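Staphylococcal nuclease domain-containing protein 1 (Drosophila melanogaster, PDB 2WAC) is an RNA- and DNA-cleaving endonuclease that associates with the RNA-induced silencing complex, and its extended Tudor domain, the part described here, binds peptides carrying symmetrically dimethylated arginine. Local coordinates at residues 6-11 with 21-26; 57-62 with 100-105; 181-186 with 211-216. All blocks are in the same frame, centred on the assembly; numbering follows the deposited sequence.

Contact 1 (6-11 with 21-26); sequences NVIVTE and QSVESG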
loop_
_atom_site.group_PDB
_atom_site.type_symbol
_atom_site.label_atom_id
_atom_site.label_comp_id
_atom_site.label_asym_id
_atom_site.label_seq_id
_atom_site.Cartn_x
_atom_site.Cartn_y
_atom_site.Cartn_z
ATOM N N ASN A 6 -10.066 11.118 -1.943
ATOM C CA ASN A 6 -8.888 11.565 -2.675
ATOM C C ASN A 6 -7.622 11.123 -1.953
ATOM O O ASN A 6 -7.323 11.600 -0.856
ATOM C CB ASN A 6 -8.914 13.084 -2.878
ATOM C CG ASN A 6 -10.009 13.531 -3.838
ATOM O OD1 ASN A 6 -10.191 12.950 -4.910
ATOM N ND2 ASN A 6 -10.734 14.577 -3.461
ATOM N N VAL A 7 -6.900 10.185 -2.562
ATOM C CA VAL A 7 -5.692 9.614 -1.959
ATOM C C VAL A 7 -4.462 9.739 -2.859
ATOM O O VAL A 7 -4.572 10.077 -4.035
ATOM C CB VAL A 7 -5.869 8.110 -1.568
ATOM C CG1 VAL A 7 -7.035 7.922 -0.601
ATOM C CG2 VAL A 7 -6.031 7.227 -2.803
ATOM N N ILE A 8 -3.297 9.464 -2.274
ATOM C CA ILE A 8 -2.054 9.265 -3.013
ATOM C C ILE A 8 -1.525 7.871 -2.675
ATOM O O ILE A 8 -1.396 7.522 -1.498
ATOM C CB ILE A 8 -0.994 10.339 -2.654
ATOM C CG1 ILE A 8 -1.389 11.702 -3.238
ATOM C CG2 ILE A 8 0.404 9.922 -3.136
ATOM C CD1 ILE A 8 -0.646 12.883 -2.631
ATOM N N VAL A 9 -1.229 7.073 -3.699
ATOM C CA VAL A 9 -0.697 5.726 -3.485
ATOM C C VAL A 9 0.809 5.803 -3.238
ATOM O O VAL A 9 1.563 6.277 -4.087
ATOM C CB VAL A 9 -1.034 4.770 -4.659
ATOM C CG1 VAL A 9 -0.434 3.388 -4.421
ATOM C CG2 VAL A 9 -2.545 4.663 -4.844
ATOM N N THR A 10 1.231 5.333 -2.066
ATOM C CA THR A 10 2.611 5.508 -1.606
ATOM C C THR A 10 3.465 4.238 -1.649
ATOM O O THR A 10 4.697 4.317 -1.704
ATOM C CB THR A 10 2.667 6.142 -0.192
ATOM O OG1 THR A 10 1.881 5.369 0.723
ATOM C CG2 THR A 10 2.138 7.568 -0.231
ATOM N N GLU A 11 2.814 3.076 -1.630
ATOM C CA GLU A 11 3.513 1.789 -1.672
ATOM C C GLU A 11 2.660 0.714 -2.336
ATOM O O GLU A 11 1.459 0.619 -2.077
ATOM C CB GLU A 11 3.919 1.347 -0.255
ATOM C CG GLU A 11 4.712 0.030 -0.170
ATOM C CD GLU A 11 6.161 0.149 -0.634
ATOM O OE1 GLU A 11 6.648 1.277 -0.850
ATOM O OE2 GLU A 11 6.821 -0.901 -0.776
ATOM N N GLN A 21 -2.220 7.294 1.225
ATOM C CA GLN A 21 -2.375 8.414 2.151
ATOM C C GLN A 21 -3.570 9.258 1.731
ATOM O O GLN A 21 -3.822 9.431 0.541
ATOM C CB GLN A 21 -1.129 9.305 2.146
ATOM C CG GLN A 21 0.122 8.694 2.760
ATOM C CD GLN A 21 1.377 9.512 2.467
ATOM O OE1 GLN A 21 1.373 10.397 1.609
ATOM N NE2 GLN A 21 2.461 9.203 3.169
ATOM N N SER A 22 -4.292 9.791 2.712
ATOM C CA SER A 22 -5.355 10.760 2.460
ATOM C C SER A 22 -4.742 12.111 2.070
ATOM O O SER A 22 -3.815 12.586 2.728
ATOM C CB SER A 22 -6.233 10.908 3.705
ATOM O OG SER A 22 -7.164 11.965 3.564
ATOM N N VAL A 23 -5.258 12.721 1.004
ATOM C CA VAL A 23 -4.734 14.008 0.523
ATOM C C VAL A 23 -4.920 15.142 1.546
ATOM O O VAL A 23 -4.043 15.998 1.693
ATOM C CB VAL A 23 -5.304 14.390 -0.881
ATOM C CG1 VAL A 23 -5.000 15.844 -1.237
ATOM C CG2 VAL A 23 -4.739 13.464 -1.952
ATOM N N GLU A 24 -6.039 15.129 2.270
ATOM C CA GLU A 24 -6.312 16.170 3.268
ATOM C C GLU A 24 -5.567 15.974 4.599
ATOM O O GLU A 24 -5.673 16.808 5.503
ATOM C CB GLU A 24 -7.822 16.350 3.497
ATOM C CG GLU A 24 -8.511 15.226 4.263
ATOM C CD GLU A 24 -9.691 15.724 5.081
ATOM O OE1 GLU A 24 -9.470 16.506 6.032
ATOM O OE2 GLU A 24 -10.837 15.328 4.780
ATOM N N SER A 25 -4.818 14.878 4.710
ATOM C CA SER A 25 -3.966 14.630 5.874
ATOM C C SER A 25 -2.488 14.900 5.565
ATOM O O SER A 25 -1.615 14.652 6.402
ATOM C CB SER A 25 -4.156 13.200 6.393
ATOM O OG SER A 25 -5.388 13.067 7.084
ATOM N N GLY A 26 -2.224 15.418 4.364
ATOM C CA GLY A 26 -0.865 15.712 3.902
ATOM C C GLY A 26 -0.093 16.671 4.790
ATOM O O GLY A 26 1.083 16.440 5.088
HETATM O O HOH W 1 -8.549 13.533 1.192
#
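The open end of an antiparallel beta hairpin, strands 5-12 and 17-22 of the staphylococcal nuclease-like barrel, is held by paired backbone bonds. Ile8 and Gln21 form the hydrogen-bonded pair, Ile8 N to Gln21 O and Gln21 N to Ile8 O both 2.9 Å, and their side chains share a face. As the second strand turns into a 3-10 segment, Val23 N still reaches Asn6 O at 3.0 Å. Val23 has CG1 anti to its backbone N (chi1 168°), which leaves CG2 beside that N, 3.4 Å from Asn6 O. The same methyl meets Ile8 CG1 at 4.0 Å, the two side chains crossing at about a right angle. One water accepts from Glu24 N and donates to Asn6 O, spanning the strand end. Val7 turns aside and packs on Val146 and Leu148 of strand 145-152. Beyond CG the Gln21 chain runs extended, and its NE2 bonds to Asp87 O. Thr10, part of a classic beta bulge with Glu11 opposite Phe19, gives OG1 to Tyr88 O from the crowded position between backbone N and carbonyl (chi1 55°). That rotation leaves Thr10 CG2 over the flat of the Gln21 carboxamide, 3.4 Å from CD.

Contact 2 (57-62 with 100-105); sequences LVAAQF and AALPPA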
loop_
_atom_site.group_PDB
_atom_site.type_symbol
_atom_site.label_atom_id
_atom_site.label_comp_id
_atom_site.label_asym_id
_atom_site.label_seq_id
_atom_site.Cartn_x
_atom_site.Cartn_y
_atom_site.Cartn_z
ATOM N N LEU A 57 5.569 0.192 18.924
ATOM C CA LEU A 57 5.625 1.364 18.053
ATOM C C LEU A 57 6.895 2.144 18.380
ATOM O O LEU A 57 7.103 2.553 19.525
ATOM C CB LEU A 57 4.380 2.242 18.222
ATOM C CG LEU A 57 4.202 3.443 17.283
ATOM C CD1 LEU A 57 4.054 3.020 15.822
ATOM C CD2 LEU A 57 3.009 4.282 17.714
ATOM N N VAL A 58 7.740 2.338 17.372
ATOM C CA VAL A 58 9.078 2.896 17.577
ATOM C C VAL A 58 9.410 4.043 16.624
ATOM O O VAL A 58 8.645 4.359 15.707
ATOM C CB VAL A 58 10.182 1.804 17.424
ATOM C CG1 VAL A 58 10.039 0.726 18.488
ATOM C CG2 VAL A 58 10.168 1.190 16.023
ATOM N N ALA A 59 10.558 4.666 16.868
ATOM C CA ALA A 59 11.208 5.502 15.875
ATOM C C ALA A 59 12.306 4.660 15.237
ATOM O O ALA A 59 13.117 4.045 15.939
ATOM C CB ALA A 59 11.785 6.744 16.514
ATOM N N ALA A 60 12.313 4.615 13.910
ATOM C CA ALA A 60 13.289 3.828 13.166
ATOM C C ALA A 60 14.051 4.705 12.186
ATOM O O ALA A 60 13.449 5.481 11.436
ATOM C CB ALA A 60 12.600 2.688 12.429
ATOM N N GLN A 61 15.376 4.577 12.201
ATOM C CA GLN A 61 16.240 5.307 11.279
ATOM C C GLN A 61 16.375 4.527 9.970
ATOM O O GLN A 61 17.133 3.554 9.884
ATOM C CB GLN A 61 17.610 5.572 11.912
ATOM C CG GLN A 61 18.396 6.714 11.265
ATOM C CD GLN A 61 19.826 6.817 11.778
ATOM O OE1 GLN A 61 20.379 5.858 12.315
ATOM N NE2 GLN A 61 20.432 7.988 11.608
ATOM N N PHE A 62 15.613 4.964 8.969
ATOM C CA PHE A 62 15.565 4.359 7.633
ATOM C C PHE A 62 16.974 4.246 7.050
ATOM O O PHE A 62 17.738 5.211 7.080
ATOM C CB PHE A 62 14.649 5.218 6.741
ATOM C CG PHE A 62 14.277 4.594 5.412
ATOM C CD1 PHE A 62 14.251 3.213 5.230
ATOM C CD2 PHE A 62 13.900 5.413 4.348
ATOM C CE1 PHE A 62 13.893 2.659 4.000
ATOM C CE2 PHE A 62 13.529 4.871 3.117
ATOM C CZ PHE A 62 13.527 3.488 2.943
ATOM N N ALA A 100 14.633 3.302 18.292
ATOM C CA ALA A 100 14.551 4.019 19.557
ATOM C C ALA A 100 13.101 4.084 20.015
ATOM O O ALA A 100 12.179 3.876 19.218
ATOM C CB ALA A 100 15.131 5.417 19.412
ATOM N N ALA A 101 12.902 4.359 21.302
ATOM C CA ALA A 101 11.564 4.590 21.831
ATOM C C ALA A 101 10.986 5.838 21.176
ATOM O O ALA A 101 11.643 6.883 21.117
ATOM C CB ALA A 101 11.602 4.741 23.346
ATOM N N LEU A 102 9.768 5.710 20.658
ATOM C CA LEU A 102 9.042 6.840 20.099
ATOM C C LEU A 102 8.432 7.642 21.248
ATOM O O LEU A 102 7.732 7.072 22.091
ATOM C CB LEU A 102 7.953 6.351 19.135
ATOM C CG LEU A 102 7.185 7.355 18.264
ATOM C CD1 LEU A 102 8.093 8.061 17.263
ATOM C CD2 LEU A 102 6.056 6.649 17.539
ATOM N N PRO A 103 8.710 8.961 21.297
ATOM C CA PRO A 103 8.157 9.798 22.359
ATOM C C PRO A 103 6.635 9.826 22.272
ATOM O O PRO A 103 6.094 10.039 21.184
ATOM C CB PRO A 103 8.737 11.187 22.060
ATOM C CG PRO A 103 9.909 10.942 21.172
ATOM C CD PRO A 103 9.547 9.741 20.366
ATOM N N PRO A 104 5.947 9.571 23.405
ATOM C CA PRO A 104 4.487 9.545 23.492
ATOM C C PRO A 104 3.758 10.639 22.710
ATOM O O PRO A 104 2.602 10.433 22.317
ATOM C CB PRO A 104 4.231 9.689 24.994
ATOM C CG PRO A 104 5.380 8.977 25.613
ATOM C CD PRO A 104 6.564 9.221 24.702
ATOM N N ALA A 105 4.423 11.771 22.475
ATOM C CA ALA A 105 3.866 12.873 21.679
ATOM C C ALA A 105 3.612 12.509 20.210
ATOM O O ALA A 105 2.730 13.086 19.570
ATOM C CB ALA A 105 4.764 14.101 21.774
HETATM O O HOH W 2 8.251 3.663 21.592
#
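Strands 57-61 and 99-101 run antiparallel, and the tight part of their meeting is built on small residues. Ala59 and Ala100 are a hydrogen-bonded pair with both methyls on the same face. Ala100 N approaches Ala59 O in the carbonyl plane at 2.9 Å, whereas Ala59 N meets Ala100 O at 3.0 Å from 27° above that carbonyl's plane. Phe40 of helix 26-42 covers the two methyls. Leu102 extends this packed face past the end of the pairing. Its CG is anti to the backbone N (chi1 -171°), so the side chain reaches back across the first strand with its two methyls splayed: CD1 lies 4.0 Å from Ala59 CB, and CD2 lies 3.7 Å from Leu57 CG. Leu57 has nearly the same torsions and crosses Leu102 obliquely, while Leu102 CB sits 3.7 Å from Val58 C and Leu36 of the helix adds a further wall. An alanine at Leu102 would lose both methyl contacts and would probably loosen the packing of this segment between strand 57-61 and helix 26-42. The other side is looser. Ala101 turns its methyl away and is exposed, and direct backbone bonding gives way to a water that donates to Leu57 O at 2.6 Å and accepts from Leu102 N at 2.7 Å. From there Pro103 and Pro104 lead the chain off the sheet. At the opposite end of the first strand, Phe62, whose ring meets that of Tyr85, begins the region involved in dimethylarginine binding. The pairing thus joins the last strand to the first in the five-stranded, strongly curved antiparallel sheet of a Tudor domain.

Contact 3 (181-186 with 211-216); sequences LVLAEQ and LAIWKY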
loop_
_atom_site.group_PDB
_atom_site.type_symbol
_atom_site.label_atom_id
_atom_site.label_comp_id
_atom_site.label_asym_id
_atom_site.label_seq_id
_atom_site.Cartn_x
_atom_site.Cartn_y
_atom_site.Cartn_z
ATOM N N LEU A 181 -3.484 -8.170 -18.457
ATOM C CA LEU A 181 -2.296 -8.252 -17.606
ATOM C C LEU A 181 -2.558 -9.017 -16.311
ATOM O O LEU A 181 -1.638 -9.588 -15.721
ATOM C CB LEU A 181 -1.755 -6.852 -17.297
ATOM C CG LEU A 181 -1.350 -5.980 -18.491
ATOM C CD1 LEU A 181 -1.124 -4.543 -18.048
ATOM C CD2 LEU A 181 -0.108 -6.532 -19.202
ATOM N N VAL A 182 -3.816 -9.015 -15.877
ATOM C CA VAL A 182 -4.240 -9.739 -14.677
ATOM C C VAL A 182 -5.537 -10.508 -14.923
ATOM O O VAL A 182 -6.197 -10.328 -15.951
ATOM C CB VAL A 182 -4.435 -8.795 -13.451
ATOM C CG1 VAL A 182 -3.104 -8.217 -12.974
ATOM C CG2 VAL A 182 -5.441 -7.690 -13.759
ATOM N N LEU A 183 -5.893 -11.363 -13.968
ATOM C CA LEU A 183 -7.147 -12.103 -14.014
ATOM C C LEU A 183 -8.224 -11.402 -13.191
ATOM O O LEU A 183 -7.924 -10.706 -12.216
ATOM C CB LEU A 183 -6.945 -13.542 -13.518
ATOM C CG LEU A 183 -5.931 -14.424 -14.262
ATOM C CD1 LEU A 183 -5.639 -15.695 -13.474
ATOM C CD2 LEU A 183 -6.409 -14.767 -15.670
ATOM N N ALA A 184 -9.474 -11.572 -13.608
ATOM C CA ALA A 184 -10.621 -11.088 -12.851
ATOM C C ALA A 184 -10.996 -12.132 -11.808
ATOM O O ALA A 184 -10.977 -13.333 -12.089
ATOM C CB ALA A 184 -11.794 -10.819 -13.780
ATOM N N GLU A 185 -11.330 -11.674 -10.605
ATOM C CA GLU A 185 -11.710 -12.574 -9.521
ATOM C C GLU A 185 -13.222 -12.760 -9.461
ATOM O O GLU A 185 -13.984 -11.792 -9.502
ATOM C CB GLU A 185 -11.179 -12.060 -8.179
ATOM C CG GLU A 185 -11.490 -12.961 -6.983
ATOM C CD GLU A 185 -11.087 -12.347 -5.653
ATOM O OE1 GLU A 185 -10.946 -11.109 -5.572
ATOM O OE2 GLU A 185 -10.913 -13.110 -4.679
ATOM N N GLN A 186 -13.637 -14.020 -9.375
ATOM C CA GLN A 186 -15.033 -14.372 -9.182
ATOM C C GLN A 186 -15.291 -14.618 -7.696
ATOM O O GLN A 186 -14.633 -15.457 -7.078
ATOM C CB GLN A 186 -15.376 -15.621 -10.006
ATOM C CG GLN A 186 -16.806 -16.132 -9.842
ATOM C CD GLN A 186 -17.845 -15.159 -10.358
ATOM O OE1 GLN A 186 -17.763 -14.685 -11.492
ATOM N NE2 GLN A 186 -18.834 -14.857 -9.524
ATOM N N LEU A 211 -4.869 -10.393 -26.007
ATOM C CA LEU A 211 -3.950 -9.452 -25.365
ATOM C C LEU A 211 -3.097 -10.079 -24.272
ATOM O O LEU A 211 -3.595 -10.820 -23.424
ATOM C CB LEU A 211 -4.696 -8.232 -24.814
ATOM C CG LEU A 211 -5.363 -7.303 -25.836
ATOM C CD1 LEU A 211 -5.856 -6.035 -25.150
ATOM C CD2 LEU A 211 -4.394 -6.948 -26.968
ATOM N N ALA A 212 -1.804 -9.762 -24.319
ATOM C CA ALA A 212 -0.823 -10.127 -23.290
ATOM C C ALA A 212 -0.848 -11.600 -22.874
ATOM O O ALA A 212 -0.385 -12.457 -23.629
ATOM C CB ALA A 212 -0.937 -9.192 -22.076
ATOM N N ILE A 213 -1.389 -11.891 -21.688
ATOM C CA ILE A 213 -1.434 -13.270 -21.174
ATOM C C ILE A 213 -2.344 -14.175 -22.009
ATOM O O ILE A 213 -2.227 -15.400 -21.950
ATOM C CB ILE A 213 -1.824 -13.349 -19.658
ATOM C CG1 ILE A 213 -3.318 -13.047 -19.443
ATOM C CG2 ILE A 213 -0.910 -12.450 -18.811
ATOM C CD1 ILE A 213 -3.813 -13.241 -18.010
ATOM N N TRP A 214 -3.238 -13.566 -22.788
ATOM C CA TRP A 214 -4.158 -14.311 -23.649
ATOM C C TRP A 214 -3.649 -14.437 -25.091
ATOM O O TRP A 214 -4.420 -14.769 -25.995
ATOM C CB TRP A 214 -5.547 -13.660 -23.644
ATOM C CG TRP A 214 -6.104 -13.400 -22.277
ATOM C CD1 TRP A 214 -6.192 -12.191 -21.646
ATOM C CD2 TRP A 214 -6.650 -14.367 -21.370
ATOM N NE1 TRP A 214 -6.761 -12.344 -20.404
ATOM C CE2 TRP A 214 -7.051 -13.669 -20.209
ATOM C CE3 TRP A 214 -6.841 -15.756 -21.427
ATOM C CZ2 TRP A 214 -7.630 -14.313 -19.109
ATOM C CZ3 TRP A 214 -7.420 -16.396 -20.334
ATOM C CH2 TRP A 214 -7.808 -15.671 -19.190
ATOM N N LYS A 215 -2.357 -14.188 -25.300
ATOM C CA LYS A 215 -1.769 -14.200 -26.645
ATOM C C LYS A 215 -1.992 -15.516 -27.402
ATOM O O LYS A 215 -2.348 -15.496 -28.581
ATOM C CB LYS A 215 -0.275 -13.849 -26.602
ATOM C CG LYS A 215 0.333 -13.568 -27.974
ATOM C CD LYS A 215 1.806 -13.206 -27.887
ATOM C CE LYS A 215 2.409 -13.070 -29.278
ATOM N NZ LYS A 215 3.848 -12.696 -29.234
ATOM N N TYR A 216 -1.798 -16.645 -26.722
ATOM C CA TYR A 216 -1.869 -17.959 -27.378
ATOM C C TYR A 216 -3.106 -18.803 -27.043
ATOM O O TYR A 216 -3.086 -20.026 -27.214
ATOM C CB TYR A 216 -0.599 -18.775 -27.101
ATOM C CG TYR A 216 0.692 -18.163 -27.606
ATOM C CD1 TYR A 216 0.757 -17.529 -28.849
ATOM C CD2 TYR A 216 1.859 -18.249 -26.849
ATOM C CE1 TYR A 216 1.951 -16.977 -29.312
ATOM C CE2 TYR A 216 3.054 -17.704 -27.302
ATOM C CZ TYR A 216 3.094 -17.071 -28.533
ATOM O OH TYR A 216 4.279 -16.533 -28.980
HETATM O O HOH W 3 -7.449 -10.187 -18.533
#
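Leu183 rests one methyl, CD2, against two side chains of the C-terminal turn at once: it lies 3.8 Å from Ile213 CD1 and 3.7 Å from Trp214 CZ2. It meets the indole obliquely, at the benzo end of the ring, and CG anti to the carbonyl carbon (chi1 -59°) swings the branch in that direction. Ile213 carries CG1 in the crowded position between its backbone N and carbonyl carbon (chi1 73°). The same CG1 stands 3.6 Å above one face of the Trp214 ring, offset toward the rim, so the isoleucine contacts both the leucine and the neighbouring indole. A second contact joins Leu181 CD2 to Ala212 CB at 4.0 Å. Across this apolar patch the polar link is made by a water in the plane of the indole edge. It accepts from Trp214 NE1 at 2.9 Å and donates to Val182 O at the same distance, and so bridges the pyrrole side of the ring to the backbone just before strand 183-184. Trp214 N bonds to Leu211 O and Lys215 N to Ala212 O, each three residues back, folding 211-215 into a tight turn that presents Ile213 and Trp214 toward 181-183. The contact ties the C-terminal tail to the helical side of the staphylococcal nuclease-like part. Ile213 is bonded through its backbone to Gly180. Trp214 packs on Gln203 and Ala206 of helix 193-208, Leu181 on Glu132 and Ala136 of helix 127-141, and Val182 on Leu176 and Val177 of helix 172-178, while Leu183 pairs through its backbone with Ala122 of strand 121-122.

Overall arrangement
From the N terminus, contact 1 comes first and closes the short hairpin 5-12/17-22 in the nuclease-like barrel. Helix 26-42 then carries the chain to the Tudor sheet, where contact 2 closes a loop holding strands 68-77, 80-85 and 91-95. The chain returns to the nuclease-like part through strand 113-118, which pairs with strand 17-22. Contact 3 closes last, around helix 193-208, and secures the C-terminal turn. The three follow in series; none nests or crosses. Contacts 2 and 3 lie on opposite sides of the chain's centre, their centres 44 Å apart, with contact 1 22 Å from contact 2 and 30 Å from contact 3, centre to centre.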